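Local coordinates for beta sliding clamp (Borrelia burgdorferi, PDB 6DJ8), which forms a ring-shaped head-to-tail dimer around DNA, probably tethering DNA polymerases and other proteins to it for processive replication, at residues N178-V183 with N264-K269. Residues are numbered along the deposited sequence; the frame is centred on the assembly and turned at random.
Sequences NVLNGV and NYPDYK
V179 makes the main apolar touch with the segment 264-269, and it does so with one methyl. With CG1 anti to the backbone N (chi1 170°), that methyl is carried across to Y265 and P266: V179 CG1 sits 3.6 Å from Y265 CD1, meeting the tyrosine ring obliquely, and 3.8 Å from P266 CD. The same methyl also brushes the carbonyl oxygen of N264. Next comes L180, whose branch end reaches over although its CB does not point that way; L180 CD2 comes to 4.1 Å from P266 CG, a looser contact on the proline ring. P266 is thus touched by both residues, while its own CD lies over one face of the Y265 ring, toward the rim.

N181 points away, and its ND2 hydrogen-bonds to H172 O, outside the contact. Residues 179-182 form a type I beta turn, closed by G182 N to V179 O at 3.0 Å, and the chain then enters strand 182-187. The turn brings two carbonyls toward the tyrosine hydroxyl, and one water joins all three: it can donate to L180 O at 2.6 Å and to G182 O at 2.7 Å, though not necessarily to both at once, and lies 2.8 Å from Y265 OH, in the plane of the ring at its edge. Y265 also stacks on Y184 and touches T198, tying the loop after strand 254-259 to strands 182-187 and 192-198.

P266 and D267 also pack against the bound peptide natural product. No direct hydrogen bond links the two segments: apolar packing covers the proline and the near part of the tyrosine ring, the water ties the hydroxyl end to the turn, and the peptide thus meets a loop backed by the turn 179-182.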
loop_
_atom_site.group_PDB
_atom_site.type_symbol
_atom_site.label_atom_id
_atom_site.label_comp_id
_atom_site.label_asym_id
_atom_site.label_seq_id
_atom_site.Cartn_x
_atom_site.Cartn_y
_atom_site.Cartn_z
ATOM N N ASN A 178 0.282 -11.735 29.174
ATOM C CA ASN A 178 0.550 -13.115 28.780
ATOM C C ASN A 178 -0.736 -13.900 28.552
ATOM O O ASN A 178 -0.905 -14.540 27.510
ATOM C CB ASN A 178 1.432 -13.797 29.829
ATOM N N VAL A 179 -1.653 -13.886 29.518
ATOM C CA VAL A 179 -2.773 -14.812 29.425
ATOM C C VAL A 179 -3.728 -14.404 28.308
ATOM O O VAL A 179 -4.118 -15.225 27.472
ATOM C CB VAL A 179 -3.485 -14.925 30.786
ATOM C CG1 VAL A 179 -4.779 -15.672 30.635
ATOM C CG2 VAL A 179 -2.573 -15.630 31.786
ATOM N N LEU A 180 -4.109 -13.132 28.261
ATOM C CA LEU A 180 -5.108 -12.708 27.288
ATOM C C LEU A 180 -4.580 -12.755 25.859
ATOM O O LEU A 180 -5.381 -12.753 24.914
ATOM C CB LEU A 180 -5.593 -11.292 27.624
ATOM C CG LEU A 180 -6.320 -11.247 28.974
ATOM C CD1 LEU A 180 -7.005 -9.916 29.172
ATOM C CD2 LEU A 180 -7.319 -12.403 29.089
ATOM N N ASN A 181 -3.260 -12.798 25.677
ATOM C CA ASN A 181 -2.689 -12.923 24.336
ATOM C C ASN A 181 -2.774 -14.350 23.818
ATOM O O ASN A 181 -2.519 -14.589 22.633
ATOM C CB ASN A 181 -1.231 -12.438 24.344
ATOM C CG ASN A 181 -0.547 -12.582 22.987
ATOM O OD1 ASN A 181 0.292 -13.460 22.792
ATOM N ND2 ASN A 181 -0.930 -11.738 22.038
ATOM N N GLY A 182 -3.205 -15.296 24.651
ATOM C CA GLY A 182 -3.308 -16.674 24.238
ATOM C C GLY A 182 -4.718 -17.053 23.813
ATOM O O GLY A 182 -5.698 -16.390 24.151
ATOM N N VAL A 183 -4.790 -18.126 23.035
ATOM C CA VAL A 183 -6.047 -18.777 22.695
ATOM C C VAL A 183 -6.234 -19.900 23.703
ATOM O O VAL A 183 -5.316 -20.697 23.919
ATOM C CB VAL A 183 -6.019 -19.318 21.261
ATOM C CG1 VAL A 183 -7.291 -20.074 20.966
ATOM C CG2 VAL A 183 -5.812 -18.163 20.267
ATOM N N ASN A 264 -3.461 -19.257 34.408
ATOM C CA ASN A 264 -4.852 -19.628 34.625
ATOM C C ASN A 264 -5.722 -18.707 33.778
ATOM O O ASN A 264 -5.781 -17.496 34.024
ATOM C CB ASN A 264 -5.211 -19.531 36.105
ATOM C CG ASN A 264 -4.551 -20.623 36.932
ATOM O OD1 ASN A 264 -4.578 -21.799 36.565
ATOM N ND2 ASN A 264 -3.935 -20.233 38.045
ATOM N N TYR A 265 -6.389 -19.272 32.782
ATOM C CA TYR A 265 -7.239 -18.444 31.947
ATOM C C TYR A 265 -8.452 -17.991 32.759
ATOM O O TYR A 265 -8.919 -18.721 33.634
ATOM C CB TYR A 265 -7.671 -19.197 30.692
ATOM C CG TYR A 265 -8.090 -18.282 29.555
ATOM C CD1 TYR A 265 -7.144 -17.629 28.768
ATOM C CD2 TYR A 265 -9.423 -18.060 29.288
ATOM C CE1 TYR A 265 -7.537 -16.789 27.730
ATOM C CE2 TYR A 265 -9.822 -17.252 28.277
ATOM C CZ TYR A 265 -8.879 -16.605 27.496
ATOM O OH TYR A 265 -9.314 -15.795 26.497
ATOM N N PRO A 266 -8.948 -16.777 32.537
ATOM C CA PRO A 266 -10.097 -16.289 33.321
ATOM C C PRO A 266 -11.344 -17.139 33.109
ATOM O O PRO A 266 -11.493 -17.843 32.106
ATOM C CB PRO A 266 -10.316 -14.857 32.809
ATOM C CG PRO A 266 -8.969 -14.433 32.271
ATOM C CD PRO A 266 -8.412 -15.708 31.674
ATOM N N ASP A 267 -12.267 -17.032 34.073
ATOM C CA ASP A 267 -13.552 -17.736 34.063
ATOM C C ASP A 267 -14.502 -17.107 33.041
ATOM O O ASP A 267 -15.454 -16.398 33.381
ATOM C CB ASP A 267 -14.161 -17.716 35.468
ATOM C CG ASP A 267 -15.481 -18.463 35.552
ATOM O OD1 ASP A 267 -15.887 -19.087 34.548
ATOM O OD2 ASP A 267 -16.130 -18.405 36.625
ATOM N N TYR A 268 -14.247 -17.400 31.759
ATOM C CA TYR A 268 -15.084 -16.874 30.679
ATOM C C TYR A 268 -16.526 -17.359 30.786
ATOM O O TYR A 268 -17.448 -16.646 30.364
ATOM C CB TYR A 268 -14.504 -17.271 29.313
ATOM C CG TYR A 268 -14.808 -18.713 28.946
ATOM C CD1 TYR A 268 -13.975 -19.743 29.371
ATOM C CD2 TYR A 268 -15.939 -19.042 28.196
ATOM C CE1 TYR A 268 -14.252 -21.057 29.054
ATOM C CE2 TYR A 268 -16.229 -20.352 27.884
ATOM C CZ TYR A 268 -15.387 -21.358 28.317
ATOM O OH TYR A 268 -15.676 -22.669 28.006
ATOM N N LYS A 269 -16.737 -18.567 31.327
ATOM C CA LYS A 269 -18.078 -19.145 31.396
ATOM C C LYS A 269 -19.031 -18.244 32.158
ATOM O O LYS A 269 -20.219 -18.177 31.829
ATOM C CB LYS A 269 -18.040 -20.521 32.074
HETATM O O HOH W 1 -7.322 -14.436 25.041
#